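Long-range contact in SxtG (Microseira wollei, PDB 6U1R), which probably transfers an amidino group as an amidinotransferase of the saxitoxin biosynthetic pathway in this cyanobacterium: residues A[266-280]-A[317-329]. Sequence-based numbering, arbitrary orientation.
Sequences DTTLMPLAPGKILVN and EWAGLNVLMLDEE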
ATOM      1  N   ASP A 266      -5.862   7.291 -21.114  1.00 12.93           N
ATOM      2  CA  ASP A 266      -7.173   6.958 -21.653  1.00 14.58           C
ATOM      3  C   ASP A 266      -7.794   8.099 -22.479  1.00 13.14           C
ATOM      4  O   ASP A 266      -9.012   8.107 -22.704  1.00 13.62           O
ATOM      5  CB  ASP A 266      -8.117   6.439 -20.540  1.00 13.42           C
ATOM      6  CG  ASP A 266      -8.207   7.317 -19.294  1.00 15.15           C
ATOM      7  OD1 ASP A 266      -7.424   8.261 -19.114  1.00 15.69           O
ATOM      8  OD2 ASP A 266      -9.103   7.003 -18.440  1.00 15.91           O
ATOM      9  N   THR A 267      -6.969   9.026 -22.985  1.00 12.52           N
ATOM     10  CA  THR A 267      -7.274   9.783 -24.196  1.00 12.97           C
ATOM     11  C   THR A 267      -6.221   9.554 -25.277  1.00 14.20           C
ATOM     12  O   THR A 267      -6.208  10.284 -26.278  1.00 15.16           O
ATOM     13  CB  THR A 267      -7.405  11.293 -23.929  1.00 15.26           C
ATOM     14  OG1 THR A 267      -6.180  11.830 -23.435  1.00 15.99           O
ATOM     15  CG2 THR A 267      -8.507  11.582 -22.946  1.00 15.27           C
ATOM     16  N   THR A 268      -5.369   8.533 -25.119  1.00 13.48           N
ATOM     17  CA  THR A 268      -4.256   8.246 -26.019  1.00 13.51           C
ATOM     18  C   THR A 268      -4.392   6.888 -26.687  1.00 15.48           C
ATOM     19  O   THR A 268      -4.276   6.788 -27.929  1.00 16.49           O
ATOM     20  CB  THR A 268      -2.920   8.324 -25.244  1.00 14.51           C
ATOM     21  OG1 THR A 268      -2.710   9.657 -24.735  1.00 16.25           O
ATOM     22  CG2 THR A 268      -1.728   7.908 -26.121  1.00 16.10           C
ATOM     23  N   LEU A 269      -4.655   5.840 -25.897  1.00 14.81           N
ATOM     24  CA  LEU A 269      -4.674   4.452 -26.363  1.00 15.31           C
ATOM     25  C   LEU A 269      -5.840   3.772 -25.659  1.00 15.78           C
ATOM     26  O   LEU A 269      -5.774   3.555 -24.442  1.00 17.15           O
ATOM     27  CB  LEU A 269      -3.347   3.765 -26.034  1.00 15.79           C
ATOM     28  CG  LEU A 269      -3.063   2.427 -26.714  1.00 17.88           C
ATOM     29  CD1 LEU A 269      -2.602   2.611 -28.153  1.00 19.75           C
ATOM     30  CD2 LEU A 269      -2.051   1.639 -25.912  1.00 19.43           C
ATOM     31  N   MET A 270      -6.888   3.423 -26.406  1.00 14.63           N
ATOM     32  CA  MET A 270      -8.121   2.882 -25.830  1.00 13.68           C
ATOM     33  C   MET A 270      -8.545   1.590 -26.526  1.00 14.37           C
ATOM     34  O   MET A 270      -9.171   1.625 -27.602  1.00 13.71           O
ATOM     35  CB  MET A 270      -9.229   3.918 -25.884  1.00 16.57           C
ATOM     36  CG  MET A 270      -8.968   5.050 -24.876  1.00 15.00           C
ATOM     37  SD  MET A 270      -9.132   4.419 -23.198  1.00 16.58           S
ATOM     38  CE  MET A 270     -10.907   4.684 -22.942  1.00 15.77           C
ATOM     39  N   PRO A 271      -8.257   0.440 -25.927  1.00 13.73           N
ATOM     40  CA  PRO A 271      -8.822  -0.823 -26.424  1.00 13.78           C
ATOM     41  C   PRO A 271     -10.340  -0.776 -26.360  1.00 14.87           C
ATOM     42  O   PRO A 271     -10.922  -0.432 -25.328  1.00 16.30           O
ATOM     43  CB  PRO A 271      -8.247  -1.875 -25.461  1.00 13.71           C
ATOM     44  CG  PRO A 271      -7.069  -1.193 -24.804  1.00 14.90           C
ATOM     45  CD  PRO A 271      -7.416   0.248 -24.737  1.00 16.84           C
ATOM     46  N   LEU A 272     -10.992  -1.135 -27.465  1.00 14.16           N
ATOM     47  CA  LEU A 272     -12.453  -1.147 -27.507  1.00 14.20           C
ATOM     48  C   LEU A 272     -13.060  -2.543 -27.543  1.00 15.11           C
ATOM     49  O   LEU A 272     -14.159  -2.725 -27.030  1.00 13.95           O
ATOM     50  CB  LEU A 272     -12.968  -0.370 -28.724  1.00 13.45           C
ATOM     51  CG  LEU A 272     -12.524   1.093 -28.826  1.00 14.28           C
ATOM     52  CD1 LEU A 272     -13.178   1.756 -30.026  1.00 17.53           C
ATOM     53  CD2 LEU A 272     -12.836   1.857 -27.551  1.00 15.64           C
ATOM     54  N   ALA A 273     -12.360  -3.511 -28.115  1.00 15.72           N
ATOM     55  CA  ALA A 273     -12.829  -4.876 -28.302  1.00 15.62           C
ATOM     56  C   ALA A 273     -11.652  -5.714 -28.771  1.00 16.10           C
ATOM     57  O   ALA A 273     -10.652  -5.171 -29.230  1.00 15.94           O
ATOM     58  CB  ALA A 273     -13.968  -4.945 -29.335  1.00 16.76           C
ATOM     59  N   PRO A 274     -11.747  -7.045 -28.663  1.00 16.98           N
ATOM     60  CA  PRO A 274     -10.681  -7.886 -29.217  1.00 18.07           C
ATOM     61  C   PRO A 274     -10.384  -7.512 -30.660  1.00 17.46           C
ATOM     62  O   PRO A 274     -11.288  -7.450 -31.493  1.00 17.40           O
ATOM     63  CB  PRO A 274     -11.245  -9.309 -29.076  1.00 18.26           C
ATOM     64  CG  PRO A 274     -12.163  -9.205 -27.900  1.00 18.10           C
ATOM     65  CD  PRO A 274     -12.817  -7.846 -28.045  1.00 16.92           C
ATOM     66  N   GLY A 275      -9.118  -7.206 -30.941  1.00 17.78           N
ATOM     67  CA  GLY A 275      -8.655  -6.813 -32.257  1.00 18.11           C
ATOM     68  C   GLY A 275      -8.902  -5.364 -32.654  1.00 18.28           C
ATOM     69  O   GLY A 275      -8.639  -5.018 -33.812  1.00 18.34           O
ATOM     70  N   LYS A 276      -9.417  -4.514 -31.754  1.00 16.70           N
ATOM     71  CA  LYS A 276      -9.799  -3.135 -32.082  1.00 16.54           C
ATOM     72  C   LYS A 276      -9.274  -2.172 -31.020  1.00 15.06           C
ATOM     73  O   LYS A 276      -9.707  -2.232 -29.870  1.00 16.40           O
ATOM     74  CB  LYS A 276     -11.325  -2.999 -32.170  1.00 17.15           C
ATOM     75  CG  LYS A 276     -12.018  -4.004 -33.094  1.00 20.93           C
ATOM     76  CD  LYS A 276     -11.610  -3.810 -34.532  1.00 22.09           C
ATOM     77  CE  LYS A 276     -12.178  -4.923 -35.428  1.00 29.37           C
ATOM     78  NZ  LYS A 276     -13.652  -4.878 -35.449  1.00 32.17           N
ATOM     79  N   ILE A 277      -8.395  -1.253 -31.406  1.00 15.44           N
ATOM     80  CA  ILE A 277      -7.830  -0.297 -30.461  1.00 14.35           C
ATOM     81  C   ILE A 277      -7.852   1.099 -31.072  1.00 16.36           C
ATOM     82  O   ILE A 277      -7.398   1.306 -32.203  1.00 15.74           O
ATOM     83  CB  ILE A 277      -6.414  -0.723 -30.021  1.00 15.64           C
ATOM     84  CG1 ILE A 277      -5.882   0.174 -28.898  1.00 14.74           C
ATOM     85  CG2 ILE A 277      -5.446  -0.825 -31.215  1.00 15.36           C
ATOM     86  CD1 ILE A 277      -4.733  -0.478 -28.133  1.00 17.00           C
ATOM     87  N   LEU A 278      -8.406   2.044 -30.318  1.00 15.25           N
ATOM     88  CA  LEU A 278      -8.559   3.436 -30.716  1.00 14.05           C
ATOM     89  C   LEU A 278      -7.319   4.232 -30.323  1.00 16.67           C
ATOM     90  O   LEU A 278      -6.887   4.184 -29.161  1.00 15.24           O
ATOM     91  CB  LEU A 278      -9.803   3.995 -30.026  1.00 16.51           C
ATOM     92  CG  LEU A 278     -10.262   5.437 -30.231  1.00 15.45           C
ATOM     93  CD1 LEU A 278     -10.735   5.642 -31.653  1.00 15.75           C
ATOM     94  CD2 LEU A 278     -11.385   5.767 -29.252  1.00 15.52           C
ATOM     95  N   VAL A 279      -6.762   4.995 -31.276  1.00 15.30           N
ATOM     96  CA  VAL A 279      -5.490   5.675 -31.073  1.00 15.02           C
ATOM     97  C   VAL A 279      -5.608   7.157 -31.413  1.00 15.14           C
ATOM     98  O   VAL A 279      -6.270   7.541 -32.383  1.00 16.33           O
ATOM     99  CB  VAL A 279      -4.376   5.011 -31.909  1.00 19.06           C
ATOM    100  CG1 VAL A 279      -3.102   5.768 -31.762  1.00 23.31           C
ATOM    101  CG2 VAL A 279      -4.212   3.571 -31.476  1.00 18.13           C
ATOM    102  N   ASN A 280      -4.959   7.978 -30.600  1.00 14.85           N
ATOM    103  CA  ASN A 280      -4.961   9.424 -30.757  1.00 14.92           C
ATOM    104  C   ASN A 280      -3.936   9.817 -31.814  1.00 16.33           C
ATOM    105  O   ASN A 280      -2.749   9.534 -31.634  1.00 17.36           O
ATOM    106  CB  ASN A 280      -4.618  10.055 -29.398  1.00 14.12           C
ATOM    107  CG  ASN A 280      -4.621  11.563 -29.419  1.00 18.39           C
ATOM    108  OD1 ASN A 280      -4.143  12.198 -30.367  1.00 17.11           O
ATOM    109  ND2 ASN A 280      -5.139  12.158 -28.341  1.00 15.96           N
ATOM    110  N   GLU A 317      -8.741  18.795 -26.005  1.00 26.73           N
ATOM    111  CA  GLU A 317      -9.713  18.536 -27.048  1.00 25.15           C
ATOM    112  C   GLU A 317      -9.847  17.048 -27.331  1.00 20.68           C
ATOM    113  O   GLU A 317     -10.800  16.640 -27.996  1.00 18.61           O
ATOM    114  CB  GLU A 317      -9.340  19.319 -28.309  1.00 28.28           C
ATOM    115  CG  GLU A 317      -8.346  18.665 -29.221  1.00 27.25           C
ATOM    116  CD  GLU A 317      -7.662  19.672 -30.126  1.00 36.03           C
ATOM    117  OE1 GLU A 317      -6.682  20.298 -29.670  1.00 36.88           O
ATOM    118  OE2 GLU A 317      -8.116  19.845 -31.281  1.00 39.40           O
ATOM    119  N   TRP A 318      -8.943  16.220 -26.816  1.00 19.85           N
ATOM    120  CA  TRP A 318      -8.997  14.791 -27.084  1.00 18.16           C
ATOM    121  C   TRP A 318      -9.833  14.043 -26.059  1.00 16.64           C
ATOM    122  O   TRP A 318      -9.782  12.812 -26.012  1.00 15.94           O
ATOM    123  CB  TRP A 318      -7.580  14.218 -27.180  1.00 18.80           C
ATOM    124  CG  TRP A 318      -6.913  14.778 -28.404  1.00 18.73           C
ATOM    125  CD1 TRP A 318      -5.937  15.730 -28.445  1.00 21.59           C
ATOM    126  CD2 TRP A 318      -7.240  14.479 -29.774  1.00 19.39           C
ATOM    127  NE1 TRP A 318      -5.615  16.018 -29.745  1.00 20.53           N
ATOM    128  CE2 TRP A 318      -6.408  15.273 -30.581  1.00 19.12           C
ATOM    129  CE3 TRP A 318      -8.154  13.611 -30.394  1.00 17.95           C
ATOM    130  CZ2 TRP A 318      -6.447  15.219 -31.970  1.00 20.61           C
ATOM    131  CZ3 TRP A 318      -8.191  13.559 -31.786  1.00 18.63           C
ATOM    132  CH2 TRP A 318      -7.347  14.371 -32.553  1.00 19.00           C
ATOM    133  N   ALA A 319     -10.632  14.761 -25.268  1.00 16.84           N
ATOM    134  CA  ALA A 319     -11.495  14.109 -24.292  1.00 16.66           C
ATOM    135  C   ALA A 319     -12.460  13.109 -24.924  1.00 15.61           C
ATOM    136  O   ALA A 319     -12.985  12.242 -24.209  1.00 16.53           O
ATOM    137  CB  ALA A 319     -12.291  15.158 -23.511  1.00 19.35           C
ATOM    138  N   GLY A 320     -12.715  13.207 -26.233  1.00 14.67           N
ATOM    139  CA  GLY A 320     -13.668  12.325 -26.885  1.00 14.90           C
ATOM    140  C   GLY A 320     -13.263  10.866 -26.887  1.00 15.52           C
ATOM    141  O   GLY A 320     -14.135   9.995 -27.038  1.00 15.84           O
ATOM    142  N   LEU A 321     -11.958  10.573 -26.757  1.00 12.78           N
ATOM    143  CA  LEU A 321     -11.473   9.196 -26.694  1.00 15.23           C
ATOM    144  C   LEU A 321     -11.765   8.504 -25.362  1.00 13.60           C
ATOM    145  O   LEU A 321     -11.623   7.279 -25.283  1.00 13.19           O
ATOM    146  CB  LEU A 321      -9.957   9.144 -26.961  1.00 15.01           C
ATOM    147  CG  LEU A 321      -9.511   9.158 -28.427  1.00 16.22           C
ATOM    148  CD1 LEU A 321      -9.501  10.564 -28.987  1.00 15.92           C
ATOM    149  CD2 LEU A 321      -8.136   8.523 -28.548  1.00 18.97           C
ATOM    150  N   ASN A 322     -12.175   9.241 -24.321  1.00 14.38           N
ATOM    151  CA  ASN A 322     -12.359   8.667 -22.989  1.00 14.01           C
ATOM    152  C   ASN A 322     -13.705   7.949 -22.897  1.00 15.34           C
ATOM    153  O   ASN A 322     -14.484   8.190 -21.970  1.00 13.75           O
ATOM    154  CB  ASN A 322     -12.249   9.791 -21.950  1.00 12.89           C
ATOM    155  CG  ASN A 322     -11.947   9.302 -20.553  1.00 14.70           C
ATOM    156  OD1 ASN A 322     -12.715   9.560 -19.610  1.00 14.29           O
ATOM    157  ND2 ASN A 322     -10.793   8.656 -20.388  1.00 15.52           N
ATOM    158  N   VAL A 323     -13.964   7.040 -23.839  1.00 14.67           N
ATOM    159  CA  VAL A 323     -15.228   6.307 -23.923  1.00 14.15           C
ATOM    160  C   VAL A 323     -15.266   5.151 -22.930  1.00 13.41           C
ATOM    161  O   VAL A 323     -14.236   4.753 -22.368  1.00 13.60           O
ATOM    162  CB  VAL A 323     -15.451   5.782 -25.354  1.00 13.73           C
ATOM    163  CG1 VAL A 323     -15.652   6.948 -26.331  1.00 14.64           C
ATOM    164  CG2 VAL A 323     -14.280   4.884 -25.784  1.00 15.27           C
ATOM    165  N   LEU A 324     -16.461   4.598 -22.717  1.00 13.88           N
ATOM    166  CA  LEU A 324     -16.674   3.458 -21.820  1.00 14.10           C
ATOM    167  C   LEU A 324     -17.449   2.397 -22.590  1.00 15.13           C
ATOM    168  O   LEU A 324     -18.532   2.681 -23.105  1.00 13.85           O
ATOM    169  CB  LEU A 324     -17.441   3.857 -20.549  1.00 13.69           C
ATOM    170  CG  LEU A 324     -17.796   2.701 -19.596  1.00 14.27           C
ATOM    171  CD1 LEU A 324     -16.536   2.131 -18.984  1.00 13.25           C
ATOM    172  CD2 LEU A 324     -18.793   3.108 -18.504  1.00 14.18           C
ATOM    173  N   MET A 325     -16.895   1.187 -22.651  1.00 14.18           N
ATOM    174  CA  MET A 325     -17.535   0.051 -23.307  1.00 14.65           C
ATOM    175  C   MET A 325     -18.426  -0.687 -22.312  1.00 14.96           C
ATOM    176  O   MET A 325     -17.963  -1.073 -21.236  1.00 15.18           O
ATOM    177  CB  MET A 325     -16.498  -0.932 -23.852  1.00 12.76           C
ATOM    178  CG  MET A 325     -15.460  -0.357 -24.826  1.00 14.44           C
ATOM    179  SD  MET A 325     -16.176   0.419 -26.247  1.00 17.66           S
ATOM    180  CE  MET A 325     -17.024  -0.960 -27.020  1.00 17.42           C
ATOM    181  N   LEU A 326     -19.676  -0.935 -22.704  1.00 15.69           N
ATOM    182  CA  LEU A 326     -20.571  -1.789 -21.934  1.00 16.73           C
ATOM    183  C   LEU A 326     -20.473  -3.252 -22.332  1.00 17.44           C
ATOM    184  O   LEU A 326     -20.850  -4.130 -21.540  1.00 17.96           O
ATOM    185  CB  LEU A 326     -22.014  -1.308 -22.102  1.00 16.99           C
ATOM    186  CG  LEU A 326     -22.252   0.186 -21.876  1.00 19.04           C
ATOM    187  CD1 LEU A 326     -23.734   0.526 -21.949  1.00 20.56           C
ATOM    188  CD2 LEU A 326     -21.639   0.652 -20.551  1.00 20.20           C
ATOM    189  N   ASP A 327     -20.024  -3.518 -23.553  1.00 17.91           N
ATOM    190  CA  ASP A 327     -19.625  -4.834 -24.045  1.00 17.95           C
ATOM    191  C   ASP A 327     -18.786  -4.550 -25.286  1.00 17.60           C
ATOM    192  O   ASP A 327     -18.325  -3.420 -25.466  1.00 17.46           O
ATOM    193  CB  ASP A 327     -20.838  -5.751 -24.291  1.00 19.32           C
ATOM    194  CG  ASP A 327     -21.870  -5.148 -25.222  1.00 22.10           C
ATOM    195  OD1 ASP A 327     -21.508  -4.357 -26.121  1.00 20.23           O
ATOM    196  OD2 ASP A 327     -23.067  -5.483 -25.042  1.00 22.95           O
ATOM    197  N   GLU A 328     -18.596  -5.553 -26.146  1.00 17.85           N
ATOM    198  CA  GLU A 328     -17.752  -5.344 -27.320  1.00 19.72           C
ATOM    199  C   GLU A 328     -18.370  -4.409 -28.358  1.00 19.01           C
ATOM    200  O   GLU A 328     -17.670  -3.996 -29.295  1.00 20.54           O
ATOM    201  CB  GLU A 328     -17.434  -6.690 -27.970  1.00 20.75           C
ATOM    202  CG  GLU A 328     -16.647  -7.599 -27.053  1.00 20.51           C
ATOM    203  CD  GLU A 328     -16.218  -8.897 -27.699  1.00 24.54           C
ATOM    204  OE1 GLU A 328     -16.367  -9.035 -28.934  1.00 26.36           O
ATOM    205  OE2 GLU A 328     -15.713  -9.776 -26.962  1.00 24.59           O
ATOM    206  N   GLU A 329     -19.641  -4.051 -28.213  1.00 19.23           N
ATOM    207  CA  GLU A 329     -20.364  -3.272 -29.213  1.00 19.84           C
ATOM    208  C   GLU A 329     -20.853  -1.930 -28.687  1.00 20.80           C
ATOM    209  O   GLU A 329     -20.673  -0.906 -29.354  1.00 19.83           O
ATOM    210  CB  GLU A 329     -21.543  -4.119 -29.732  1.00 25.68           C
ATOM    211  CG  GLU A 329     -22.465  -3.402 -30.690  1.00 33.43           C
ATOM    212  CD  GLU A 329     -23.625  -4.285 -31.173  1.00 44.17           C
ATOM    213  OE1 GLU A 329     -23.912  -5.312 -30.519  1.00 46.90           O
ATOM    214  OE2 GLU A 329     -24.255  -3.947 -32.202  1.00 45.97           O
TER
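The backbones come closest where the CA atoms of T267 and L321 lie 4.9 Å apart and again where those of A273 and E328 lie 5.0 Å apart; 317-329 runs along a face of the 269-273/276-279 hairpin without backbone pairing. L321, branched and apolar, packs at the hairpin's open end: its CD2 rests 3.5 Å from T267 O, and L278 CD2 meets its CG. N322 suits a junction needing both donor and acceptor. With CG anti to its backbone N (chi1 -160°), its ND2 gives D266 O a straight bond of 3.0 Å from above the carbonyl plane, plus a weak one to D266 OD2, which also bonds H367; its OD1 accepts from the backbone N of C368, predicted to form the amidino-cysteine intermediate, consistent with a second-shell role. N280 ND2 lies over one W318 face, 3.2 Å from W318 CG, the amide turned 52° to the ring and fixed by T267 O and the backbone of E282 and F283. Apolar L272 CD2 meets V323 CG2 at 3.8 Å, and M325's bent chain brings SD against L272. V323 also packs on 330-334 of its own sheet, joining it to the 269-273/276-279/297-300 sheet within the family's α/β-propeller.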